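Local coordinates for putative cytoplasmic protein (Salmonella typhimurium LT2, PDB 2Q02) that is of uncharacterised function but binds zinc in a xylose isomerase-like TIM barrel and may act as an isomerase, at residues 6-11 and 236-241; 28-33 and 258-263; 141-146 and 171-176; 215-220 and 242-247. All coordinates share one frame; numbering follows the deposited sequence. Where two conformers were deposited one is given.

How the interactions relate
All four contacts belong to one closed eight-stranded barrel. Interactions 1 and 4 meet in its sheet, where strands 9-12 and 242-244 are neighbours: C10 N lies 2.7 Å from Y242 O, and C10 O 3.0 Å from F244 N, both probable hydrogen bonds. Interaction 2 packs outside this seam, with I11 CD1 3.7 Å from I263 CG2. It also reaches interaction 4, where M217 CE lies 3.4 Å from Q262 O. Interaction 4 supplies a zinc ligand, E245, and interaction 3 lies beside the site. They touch through F172 CD2 and R215 CG, 3.4 Å apart. The nearest side-chain atom of H173 is about 5 Å from the zinc. The centres of interactions 2 and 3 are about 28 Å apart.

Interaction 1. Residues 6-11 and 236-241; sequences KTRFCI and MGYRGI
R8 reaches across to the 238-240 backbone and holds G240 O with two nitrogens side-on. NE donates over 2.9 Å to G240 O and NH2 over 3.0 Å to the same oxygen. The oxygen lies in the guanidinium plane, and the two donors come from opposite faces of the G240 carbonyl plane. The chain of R8 bends at chi3 (62°), which sets NE beside the loop. NH2 also makes a weak bond to Y238 O, and the backbone of R239 covers one face of the guanidinium. The inner part of the contact is buried and mostly apolar. There CG2 of I241 packs 3.5 Å from CB of C10 and 3.3 Å from R8 O. The segments join the start of the first barrel strand, 9-12, to the loop that leads from helix 226-235 into the last strand, 242-244. They thus lie at the seam where the barrel closes. G237 ends the helix in a Schellman motif. The Y238 ring packs against its own loop: G240 N sits over the ring centre, and OH donates to I241 O over 2.8 Å. The solvent side is looser. R239 is exposed, and its NH1 comes within 4.0 Å of R8 NH1, two like charges close together. E234 forms salt bridges with both arginines, which probably offsets their repulsion.

Interaction 2. Residues 28-33 and 258-263; sequences VKRLEF and EIEEQI
The guanidinium of R30 meets E260 at its edge, with OE2 lying near its plane. In the conformer given, NH1 of R30 is 2.7 Å from OE2 of E260, a salt bridge made less certain by a second deposited conformer of this exposed arginine. The two side chains cross at about a right angle, and the guanidinium and carboxylate planes are turned 73° apart. The F33 ring has L31 O over one face, offset toward the rim. CG2 of I263 approaches this ring obliquely, 3.7 Å from CE2. The F33 and I263 side chains run antiparallel past one another. L31 fills the middle. Its CD2 rests 3.8 Å from CB of E260, and its CD1 meets CD1 of I263 at 3.7 Å. CB and CG of E260 lie against L31, and the extended chi2 (175°) carries CD on toward R30. The contact pairs the first and last helices of the TIM barrel's outer layer, 21-30 and 256-271, which are brought together by closure of the ring. Helix 21-30 ends here in a Schellman motif at E32, which has positive phi. F33 N closes the turn with a 3.1 Å bond back to V28 O. Toward the barrel, F33 touches F9 and I263 touches I11, both of strand 9-12. Toward solvent, NH2 of the same R30 conformer bridges to E256, its stronger partner, at the start of helix 256-271.

Interaction 3. Residues 141-146 and 171-176; sequences LGFRVS and TFHHHL
G142 and H173 bring their backbones close, with CA atoms 4.2 Å apart, where the loop after strand 135-138 passes the short helix 171-176. G142 N donates to H173 ND1 over 3.1 Å. The bond is nearly straight (164°), but the donor is tilted 33° out of the ring plane. CG of H173 stands anti to the carbonyl carbon (chi1 -67°), which puts it 3.6 Å from G142 N. L141 lies beside the H173 ring and points the same way. Its CD2 sits over one face, 3.9 Å from the ring centroid, a CH-pi contact. CD1 of F172 lies over the opposite face, offset toward the rim. At the edge, CE1 of H173 comes 3.5 Å from CE2 of F143, an offset edge-to-face pair with the H173 edge toward the F143 face. F143, F172 and H173 form an aromatic cluster. L176 packs against it through CD2, 3.6 Å from CD1 of F143. Beyond G142, the chain makes a type I turn from F143 to S146, and S146 OG donates to L141 O. The loop follows zinc ligand E139 and the helix follows zinc ligand D170, so the contact lies beside the metal site of the barrel. H173 ND1 is used as an acceptor by G142 N, which leaves NE2 to face the pocket, where it bonds to an unidentified molecule, probably from the crystallisation liquor.

Interaction 4. Residues 215-220 and 242-247; sequences RIMLSE and YAFEPF. With ZN (zinc ion), chain E.
The zinc site at the mouth of the TIM barrel takes one ligand from this contact: E245, just after the last strand, whose OE1 binds zinc at 2.1 Å. E139, D170 and H197 are the other protein ligands. R215 forms a salt bridge with the same oxygen, its NH2 donating over 3.1 Å to E245 OE1 from above the carboxylate plane. E245 OE2 has its own salt bridge, to R39. Thus both carboxylate oxygens are held, and R215 NH2, also bonded to D170, probably helps position two zinc ligands. CD2 of F247 lies over the centre of the R215 guanidinium, whose plane is turned 55° from the ring. The two side chains run side by side. The backbones join where F247 N donates to R215 O over 3.0 Å. Farther from the metal, M217, a selenomethionine, bends at chi2 (-76°). Its SE lies 3.8 Å from P246 CD and obliquely beside the F244 ring, a Met-aromatic contact. Its CE makes an off-centre CH-pi contact there. L218 CD1 meets the edge of that ring at CE1, 3.7 Å away. S266 of helix 256-271 touches M217 and F244, L198 of strand 193-198 touches F244, and N226 of helix 226-235 touches L218.

Interaction 1. Residues 6-11 and 236-241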
# COMPACT_ATOMS: atom_id res chain seq x y z
N LYS A 6 17.28 2.27 7.04
CA LYS A 6 16.11 2.19 7.95
C LYS A 6 15.04 3.25 7.59
O LYS A 6 13.83 3.01 7.68
CB LYS A 6 16.54 2.32 9.42
N THR A 7 15.53 4.43 7.20
CA THR A 7 14.76 5.55 6.62
C THR A 7 13.69 5.14 5.61
O THR A 7 12.63 5.78 5.52
CB THR A 7 15.79 6.50 5.86
OG1 THR A 7 16.52 7.26 6.82
CG2 THR A 7 15.17 7.47 4.80
N ARG A 8 14.02 4.12 4.80
CA ARG A 8 13.17 3.65 3.70
C ARG A 8 11.97 2.82 4.15
O ARG A 8 11.17 2.43 3.32
CB ARG A 8 13.96 2.79 2.70
CG ARG A 8 15.01 3.54 1.91
CD ARG A 8 15.86 2.60 1.08
NE ARG A 8 15.06 1.88 0.09
CZ ARG A 8 15.49 0.85 -0.64
NH1 ARG A 8 16.72 0.39 -0.52
NH2 ARG A 8 14.67 0.25 -1.49
N PHE A 9 11.86 2.50 5.44
CA PHE A 9 10.72 1.71 5.92
C PHE A 9 9.56 2.61 6.34
O PHE A 9 9.76 3.71 6.86
CB PHE A 9 11.12 0.75 7.04
CG PHE A 9 11.94 -0.42 6.56
CD1 PHE A 9 11.37 -1.37 5.71
CD2 PHE A 9 13.26 -0.58 6.96
CE1 PHE A 9 12.11 -2.45 5.23
CE2 PHE A 9 14.02 -1.69 6.50
CZ PHE A 9 13.43 -2.62 5.62
N CYS A 10 8.34 2.13 6.10
CA CYS A 10 7.10 2.89 6.37
C CYS A 10 6.13 1.99 7.12
O CYS A 10 6.02 0.80 6.83
CB CYS A 10 6.45 3.34 5.04
SG CYS A 10 4.89 4.28 5.15
N ILE A 11 5.44 2.54 8.10
CA ILE A 11 4.49 1.74 8.84
C ILE A 11 3.08 2.13 8.41
O ILE A 11 2.64 3.27 8.62
CB ILE A 11 4.66 1.88 10.36
CG1 ILE A 11 6.15 1.79 10.77
CG2 ILE A 11 3.80 0.82 11.09
CD1 ILE A 11 6.87 0.54 10.32
N MSE A 236 17.50 -5.41 -8.78
CA MSE A 236 17.06 -4.70 -9.99
C MSE A 236 17.05 -3.17 -9.83
O MSE A 236 16.67 -2.45 -10.77
CB MSE A 236 15.69 -5.18 -10.41
CG MSE A 236 15.59 -6.65 -10.83
SE MSE A 236 13.64 -7.08 -11.03
CE MSE A 236 13.17 -5.80 -12.42
N GLY A 237 17.45 -2.68 -8.66
CA GLY A 237 17.78 -1.27 -8.45
C GLY A 237 16.74 -0.44 -7.71
O GLY A 237 16.81 0.77 -7.73
N TYR A 238 15.77 -1.08 -7.06
CA TYR A 238 14.73 -0.33 -6.33
C TYR A 238 15.32 0.36 -5.11
O TYR A 238 15.89 -0.31 -4.25
CB TYR A 238 13.60 -1.26 -5.88
CG TYR A 238 12.45 -0.57 -5.17
CD1 TYR A 238 11.57 0.25 -5.86
CD2 TYR A 238 12.21 -0.77 -3.81
CE1 TYR A 238 10.47 0.87 -5.21
CE2 TYR A 238 11.13 -0.17 -3.16
CZ TYR A 238 10.26 0.65 -3.85
OH TYR A 238 9.21 1.27 -3.21
N ARG A 239 15.15 1.69 -5.03
CA ARG A 239 15.55 2.49 -3.88
C ARG A 239 14.36 3.15 -3.18
O ARG A 239 14.55 4.11 -2.43
CB ARG A 239 16.52 3.60 -4.34
CG ARG A 239 17.83 3.10 -4.90
CD ARG A 239 18.72 2.53 -3.79
NE ARG A 239 19.73 1.62 -4.34
CZ ARG A 239 19.63 0.29 -4.41
NH1 ARG A 239 18.56 -0.35 -3.94
NH2 ARG A 239 20.62 -0.41 -4.95
N GLY A 240 13.15 2.64 -3.43
CA GLY A 240 11.93 3.25 -2.92
C GLY A 240 11.54 2.73 -1.56
O GLY A 240 12.32 2.09 -0.90
N ILE A 241 10.32 3.00 -1.15
CA ILE A 241 9.88 2.73 0.22
C ILE A 241 9.26 1.32 0.36
O ILE A 241 8.52 0.85 -0.52
CB ILE A 241 8.85 3.81 0.67
CG1 ILE A 241 9.52 5.20 0.69
CG2 ILE A 241 8.26 3.47 2.03
CD1 ILE A 241 8.56 6.38 0.85

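Interaction 2. Residues 28-33 and 258-263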
# COMPACT_ATOMS: atom_id res chain seq x y z
N VAL A 28 5.62 4.84 16.18
CA VAL A 28 6.49 4.87 15.00
C VAL A 28 7.76 5.71 15.26
O VAL A 28 8.85 5.34 14.84
CB VAL A 28 5.73 5.39 13.76
CG1 VAL A 28 6.68 5.58 12.57
CG2 VAL A 28 4.60 4.44 13.39
N LYS A 29 7.61 6.83 15.98
CA LYS A 29 8.79 7.64 16.38
C LYS A 29 9.66 6.89 17.40
O LYS A 29 10.89 6.90 17.26
CB LYS A 29 8.40 9.05 16.86
CG LYS A 29 9.56 9.83 17.57
CD LYS A 29 9.87 11.18 16.90
CE LYS A 29 10.98 11.98 17.64
NZ LYS A 29 10.59 12.41 19.02
N ARG A 30 9.06 6.22 18.39
CA ARG A 30 9.81 5.39 19.35
C ARG A 30 10.68 4.35 18.62
O ARG A 30 11.80 4.06 19.04
CB ARG A 30 8.86 4.69 20.36
CG ARG A 30 8.45 5.53 21.59
CD ARG A 30 7.63 4.71 22.63
NE ARG A 30 6.19 4.74 22.33
CZ ARG A 30 5.43 3.70 21.99
NH1 ARG A 30 5.92 2.47 21.90
NH2 ARG A 30 4.15 3.89 21.72
N LEU A 31 10.16 3.79 17.52
CA LEU A 31 10.91 2.81 16.71
C LEU A 31 11.90 3.44 15.72
O LEU A 31 12.58 2.74 14.98
CB LEU A 31 9.93 1.94 15.93
CG LEU A 31 9.04 1.06 16.79
CD1 LEU A 31 8.00 0.35 15.95
CD2 LEU A 31 9.90 0.05 17.56
N GLU A 32 11.94 4.77 15.71
CA GLU A 32 12.85 5.55 14.87
C GLU A 32 12.62 5.38 13.37
O GLU A 32 13.59 5.35 12.61
CB GLU A 32 14.31 5.28 15.22
CG GLU A 32 14.80 6.07 16.42
CD GLU A 32 16.20 5.69 16.82
OE1 GLU A 32 16.40 4.52 17.22
OE2 GLU A 32 17.10 6.56 16.74
N PHE A 33 11.36 5.24 12.95
CA PHE A 33 10.99 5.37 11.54
C PHE A 33 10.37 6.74 11.34
O PHE A 33 9.95 7.37 12.30
CB PHE A 33 10.03 4.26 11.11
CG PHE A 33 10.61 2.89 11.30
CD1 PHE A 33 11.65 2.46 10.49
CD2 PHE A 33 10.17 2.08 12.34
CE1 PHE A 33 12.23 1.21 10.69
CE2 PHE A 33 10.74 0.83 12.55
CZ PHE A 33 11.77 0.40 11.72
N GLU A 258 3.99 -5.57 21.58
CA GLU A 258 3.94 -6.65 20.58
C GLU A 258 4.08 -6.10 19.15
O GLU A 258 4.75 -6.70 18.30
CB GLU A 258 2.63 -7.44 20.73
CG GLU A 258 2.40 -8.57 19.69
CD GLU A 258 2.93 -9.94 20.14
OE1 GLU A 258 2.42 -10.51 21.15
OE2 GLU A 258 3.85 -10.46 19.45
N ILE A 259 3.44 -4.95 18.89
CA ILE A 259 3.53 -4.25 17.61
C ILE A 259 4.97 -3.82 17.35
O ILE A 259 5.47 -4.00 16.23
CB ILE A 259 2.63 -2.99 17.55
CG1 ILE A 259 1.15 -3.36 17.50
CG2 ILE A 259 2.91 -2.13 16.33
CD1 ILE A 259 0.23 -2.13 17.63
N GLU A 260 5.62 -3.25 18.36
CA GLU A 260 7.02 -2.84 18.23
C GLU A 260 7.91 -4.04 17.90
O GLU A 260 8.80 -3.93 17.06
CB GLU A 260 7.52 -2.13 19.50
CG GLU A 260 6.93 -0.72 19.75
CD GLU A 260 7.37 -0.09 21.09
OE1 GLU A 260 8.46 0.49 21.16
OE2 GLU A 260 6.61 -0.16 22.07
N GLU A 261 7.65 -5.18 18.54
CA GLU A 261 8.43 -6.41 18.34
C GLU A 261 8.34 -6.94 16.91
O GLU A 261 9.33 -7.39 16.34
CB GLU A 261 7.96 -7.51 19.30
CG GLU A 261 8.39 -7.34 20.78
CD GLU A 261 7.75 -8.40 21.70
OE1 GLU A 261 7.11 -9.35 21.19
OE2 GLU A 261 7.89 -8.28 22.93
N GLN A 262 7.14 -6.91 16.35
CA GLN A 262 6.88 -7.49 15.03
C GLN A 262 7.46 -6.65 13.91
O GLN A 262 7.86 -7.18 12.87
CB GLN A 262 5.38 -7.61 14.83
CG GLN A 262 4.71 -8.59 15.80
CD GLN A 262 4.59 -9.99 15.24
OE1 GLN A 262 5.04 -10.30 14.14
NE2 GLN A 262 3.97 -10.86 16.02
N ILE A 263 7.48 -5.35 14.11
CA ILE A 263 8.09 -4.43 13.16
C ILE A 263 9.58 -4.60 13.25
O ILE A 263 10.25 -4.72 12.23
CB ILE A 263 7.69 -2.94 13.42
CG1 ILE A 263 6.17 -2.74 13.21
CG2 ILE A 263 8.44 -2.01 12.49
CD1 ILE A 263 5.55 -1.53 13.92

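Interaction 3. Residues 141-146 and 171-176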
# COMPACT_ATOMS: atom_id res chain seq x y z
N LEU A 141 -4.56 -5.92 -7.58
CA LEU A 141 -4.98 -6.93 -6.62
C LEU A 141 -4.89 -8.27 -7.29
O LEU A 141 -5.41 -8.47 -8.38
CB LEU A 141 -6.42 -6.70 -6.18
CG LEU A 141 -6.77 -5.30 -5.71
CD1 LEU A 141 -8.24 -5.19 -5.50
CD2 LEU A 141 -6.02 -4.94 -4.45
N GLY A 142 -4.24 -9.21 -6.62
CA GLY A 142 -3.97 -10.53 -7.21
C GLY A 142 -5.12 -11.52 -7.23
O GLY A 142 -5.03 -12.56 -7.89
N PHE A 143 -6.21 -11.23 -6.52
CA PHE A 143 -7.35 -12.13 -6.50
C PHE A 143 -7.79 -12.50 -7.91
O PHE A 143 -7.75 -11.69 -8.83
CB PHE A 143 -8.54 -11.52 -5.78
CG PHE A 143 -8.23 -11.11 -4.39
CD1 PHE A 143 -8.05 -12.07 -3.40
CD2 PHE A 143 -8.04 -9.76 -4.08
CE1 PHE A 143 -7.72 -11.70 -2.14
CE2 PHE A 143 -7.71 -9.39 -2.81
CZ PHE A 143 -7.55 -10.36 -1.83
N ARG A 144 -8.23 -13.75 -8.08
CA ARG A 144 -8.78 -14.19 -9.37
C ARG A 144 -9.95 -13.35 -9.87
O ARG A 144 -10.16 -13.26 -11.08
CB ARG A 144 -9.25 -15.63 -9.35
CG ARG A 144 -8.17 -16.60 -9.69
CD ARG A 144 -8.50 -18.00 -9.23
NE ARG A 144 -7.59 -18.94 -9.88
CZ ARG A 144 -7.93 -19.93 -10.71
NH1 ARG A 144 -9.21 -20.19 -11.01
NH2 ARG A 144 -6.97 -20.69 -11.24
N VAL A 145 -10.72 -12.78 -8.94
CA VAL A 145 -11.86 -11.92 -9.31
C VAL A 145 -11.48 -10.45 -9.59
O VAL A 145 -12.33 -9.64 -9.91
CB VAL A 145 -12.98 -12.05 -8.28
CG1 VAL A 145 -13.53 -13.47 -8.33
CG2 VAL A 145 -12.48 -11.70 -6.86
N SER A 146 -10.19 -10.14 -9.49
CA SER A 146 -9.68 -8.79 -9.70
C SER A 146 -9.66 -8.43 -11.17
O SER A 146 -9.28 -9.24 -12.01
CB SER A 146 -8.27 -8.64 -9.14
OG SER A 146 -7.65 -7.47 -9.61
N THR A 171 3.42 -7.42 -2.07
CA THR A 171 3.98 -8.78 -2.19
C THR A 171 2.92 -9.88 -2.09
O THR A 171 3.07 -10.94 -2.70
CB THR A 171 5.04 -9.07 -1.13
OG1 THR A 171 4.47 -8.86 0.17
CG2 THR A 171 6.27 -8.19 -1.33
N PHE A 172 1.86 -9.64 -1.32
CA PHE A 172 0.73 -10.56 -1.25
C PHE A 172 0.02 -10.66 -2.60
O PHE A 172 -0.33 -11.77 -3.06
CB PHE A 172 -0.26 -10.10 -0.19
CG PHE A 172 -1.57 -10.84 -0.19
CD1 PHE A 172 -2.64 -10.40 -0.95
CD2 PHE A 172 -1.75 -11.97 0.62
CE1 PHE A 172 -3.87 -11.08 -0.92
CE2 PHE A 172 -2.97 -12.65 0.66
CZ PHE A 172 -4.03 -12.20 -0.10
N HIS A 173 -0.23 -9.50 -3.20
CA HIS A 173 -0.96 -9.47 -4.47
C HIS A 173 -0.12 -10.04 -5.61
O HIS A 173 -0.66 -10.71 -6.49
CB HIS A 173 -1.55 -8.09 -4.75
CG HIS A 173 -2.63 -7.72 -3.79
ND1 HIS A 173 -3.81 -8.43 -3.69
CD2 HIS A 173 -2.70 -6.75 -2.84
CE1 HIS A 173 -4.57 -7.90 -2.74
NE2 HIS A 173 -3.92 -6.87 -2.22
N HIS A 174 1.19 -9.82 -5.57
CA HIS A 174 2.11 -10.50 -6.47
C HIS A 174 2.02 -12.03 -6.29
O HIS A 174 1.99 -12.80 -7.27
CB HIS A 174 3.56 -10.03 -6.22
CG HIS A 174 4.59 -10.75 -7.03
ND1 HIS A 174 5.03 -10.29 -8.26
CD2 HIS A 174 5.29 -11.89 -6.79
CE1 HIS A 174 5.94 -11.12 -8.74
NE2 HIS A 174 6.11 -12.10 -7.87
N HIS A 175 2.01 -12.48 -5.04
CA HIS A 175 1.99 -13.90 -4.75
C HIS A 175 0.74 -14.57 -5.28
O HIS A 175 0.81 -15.68 -5.79
CB HIS A 175 2.11 -14.13 -3.24
CG HIS A 175 2.20 -15.57 -2.85
ND1 HIS A 175 1.20 -16.21 -2.14
CD2 HIS A 175 3.17 -16.49 -3.03
CE1 HIS A 175 1.56 -17.45 -1.90
NE2 HIS A 175 2.75 -17.65 -2.44
N LEU A 176 -0.40 -13.88 -5.15
CA LEU A 176 -1.69 -14.44 -5.63
C LEU A 176 -1.85 -14.43 -7.14
O LEU A 176 -2.56 -15.27 -7.69
CB LEU A 176 -2.90 -13.72 -5.01
CG LEU A 176 -3.48 -14.39 -3.78
CD1 LEU A 176 -2.55 -14.22 -2.58
CD2 LEU A 176 -4.83 -13.76 -3.51

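Interaction 4. Residues 215-220 and 242-247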
# COMPACT_ATOMS: atom_id res chain seq x y z
N ARG A 215 -3.05 -12.18 6.32
CA ARG A 215 -1.87 -11.36 6.16
C ARG A 215 -1.42 -10.83 7.51
O ARG A 215 -2.09 -9.97 8.11
CB ARG A 215 -2.11 -10.22 5.17
CG ARG A 215 -2.25 -10.68 3.73
CD ARG A 215 -2.74 -9.59 2.86
NE ARG A 215 -1.76 -8.52 2.76
CZ ARG A 215 -1.92 -7.43 2.01
NH1 ARG A 215 -3.02 -7.24 1.28
NH2 ARG A 215 -0.96 -6.51 2.01
N ILE A 216 -0.30 -11.36 7.97
CA ILE A 216 0.32 -10.94 9.23
C ILE A 216 1.68 -10.26 8.94
O ILE A 216 1.80 -9.52 7.98
CB ILE A 216 0.40 -12.12 10.23
CG1 ILE A 216 1.29 -13.28 9.70
CG2 ILE A 216 -0.99 -12.63 10.49
CD1 ILE A 216 1.34 -14.48 10.64
N MSE A 217 2.68 -10.47 9.77
CA MSE A 217 3.98 -9.88 9.55
C MSE A 217 5.01 -10.94 9.12
O MSE A 217 4.67 -12.12 8.92
CB MSE A 217 4.38 -9.07 10.80
CG MSE A 217 3.53 -7.80 10.94
SE MSE A 217 4.09 -6.35 9.67
CE MSE A 217 5.66 -5.78 10.66
N LEU A 218 6.26 -10.51 8.93
CA LEU A 218 7.27 -11.38 8.31
C LEU A 218 7.87 -12.32 9.32
O LEU A 218 8.28 -11.90 10.39
CB LEU A 218 8.37 -10.54 7.63
CG LEU A 218 7.84 -9.61 6.52
CD1 LEU A 218 8.98 -8.87 5.79
CD2 LEU A 218 6.97 -10.37 5.53
N SER A 219 7.88 -13.61 9.01
CA SER A 219 8.59 -14.58 9.83
C SER A 219 9.37 -15.53 8.92
O SER A 219 9.33 -15.40 7.69
CB SER A 219 7.61 -15.36 10.72
OG SER A 219 6.98 -16.42 10.00
N GLU A 220 10.07 -16.47 9.55
CA GLU A 220 10.71 -17.58 8.83
C GLU A 220 9.68 -18.51 8.20
O GLU A 220 9.98 -19.20 7.23
CB GLU A 220 11.60 -18.40 9.79
CG GLU A 220 12.76 -17.62 10.42
CD GLU A 220 13.75 -17.09 9.40
OE1 GLU A 220 13.79 -17.66 8.28
OE2 GLU A 220 14.47 -16.12 9.70
N TYR A 242 9.61 0.66 1.46
CA TYR A 242 8.96 -0.56 1.87
C TYR A 242 8.07 -0.21 3.07
O TYR A 242 8.54 0.32 4.09
CB TYR A 242 10.01 -1.59 2.28
CG TYR A 242 10.87 -2.11 1.13
CD1 TYR A 242 10.34 -3.01 0.20
CD2 TYR A 242 12.22 -1.73 1.00
CE1 TYR A 242 11.10 -3.49 -0.83
CE2 TYR A 242 13.00 -2.22 -0.05
CZ TYR A 242 12.42 -3.10 -0.96
OH TYR A 242 13.15 -3.61 -2.01
N ALA A 243 6.79 -0.51 2.92
CA ALA A 243 5.76 -0.23 3.92
C ALA A 243 5.15 -1.53 4.34
O ALA A 243 4.78 -2.32 3.49
CB ALA A 243 4.67 0.68 3.35
N PHE A 244 5.04 -1.73 5.66
CA PHE A 244 4.48 -2.94 6.24
C PHE A 244 2.96 -2.79 6.35
O PHE A 244 2.49 -1.82 6.96
CB PHE A 244 5.12 -3.23 7.61
CG PHE A 244 6.55 -3.70 7.51
CD1 PHE A 244 6.84 -4.98 7.06
CD2 PHE A 244 7.60 -2.86 7.86
CE1 PHE A 244 8.17 -5.41 6.95
CE2 PHE A 244 8.94 -3.29 7.78
CZ PHE A 244 9.22 -4.57 7.32
N GLU A 245 2.22 -3.72 5.74
CA GLU A 245 0.74 -3.64 5.64
C GLU A 245 0.07 -5.00 5.95
O GLU A 245 -0.45 -5.67 5.06
CB GLU A 245 0.30 -3.08 4.27
CG GLU A 245 -1.22 -2.82 4.15
CD GLU A 245 -1.71 -2.65 2.71
OE1 GLU A 245 -1.26 -3.39 1.81
OE2 GLU A 245 -2.58 -1.79 2.46
N PRO A 246 0.09 -5.42 7.21
CA PRO A 246 -0.74 -6.55 7.61
C PRO A 246 -2.24 -6.19 7.71
O PRO A 246 -2.59 -5.02 7.89
CB PRO A 246 -0.16 -6.91 8.97
CG PRO A 246 0.30 -5.63 9.51
CD PRO A 246 0.86 -4.89 8.34
N PHE A 247 -3.11 -7.21 7.60
CA PHE A 247 -4.59 -7.05 7.66
C PHE A 247 -5.33 -7.93 8.68
O PHE A 247 -6.50 -7.67 9.00
CB PHE A 247 -5.19 -7.38 6.29
CG PHE A 247 -5.23 -6.25 5.35
CD1 PHE A 247 -6.31 -5.38 5.35
CD2 PHE A 247 -4.20 -6.06 4.43
CE1 PHE A 247 -6.37 -4.31 4.46
CE2 PHE A 247 -4.24 -5.01 3.53
CZ PHE A 247 -5.33 -4.13 3.55
ZN ZN E . -1.30 -3.17 -0.32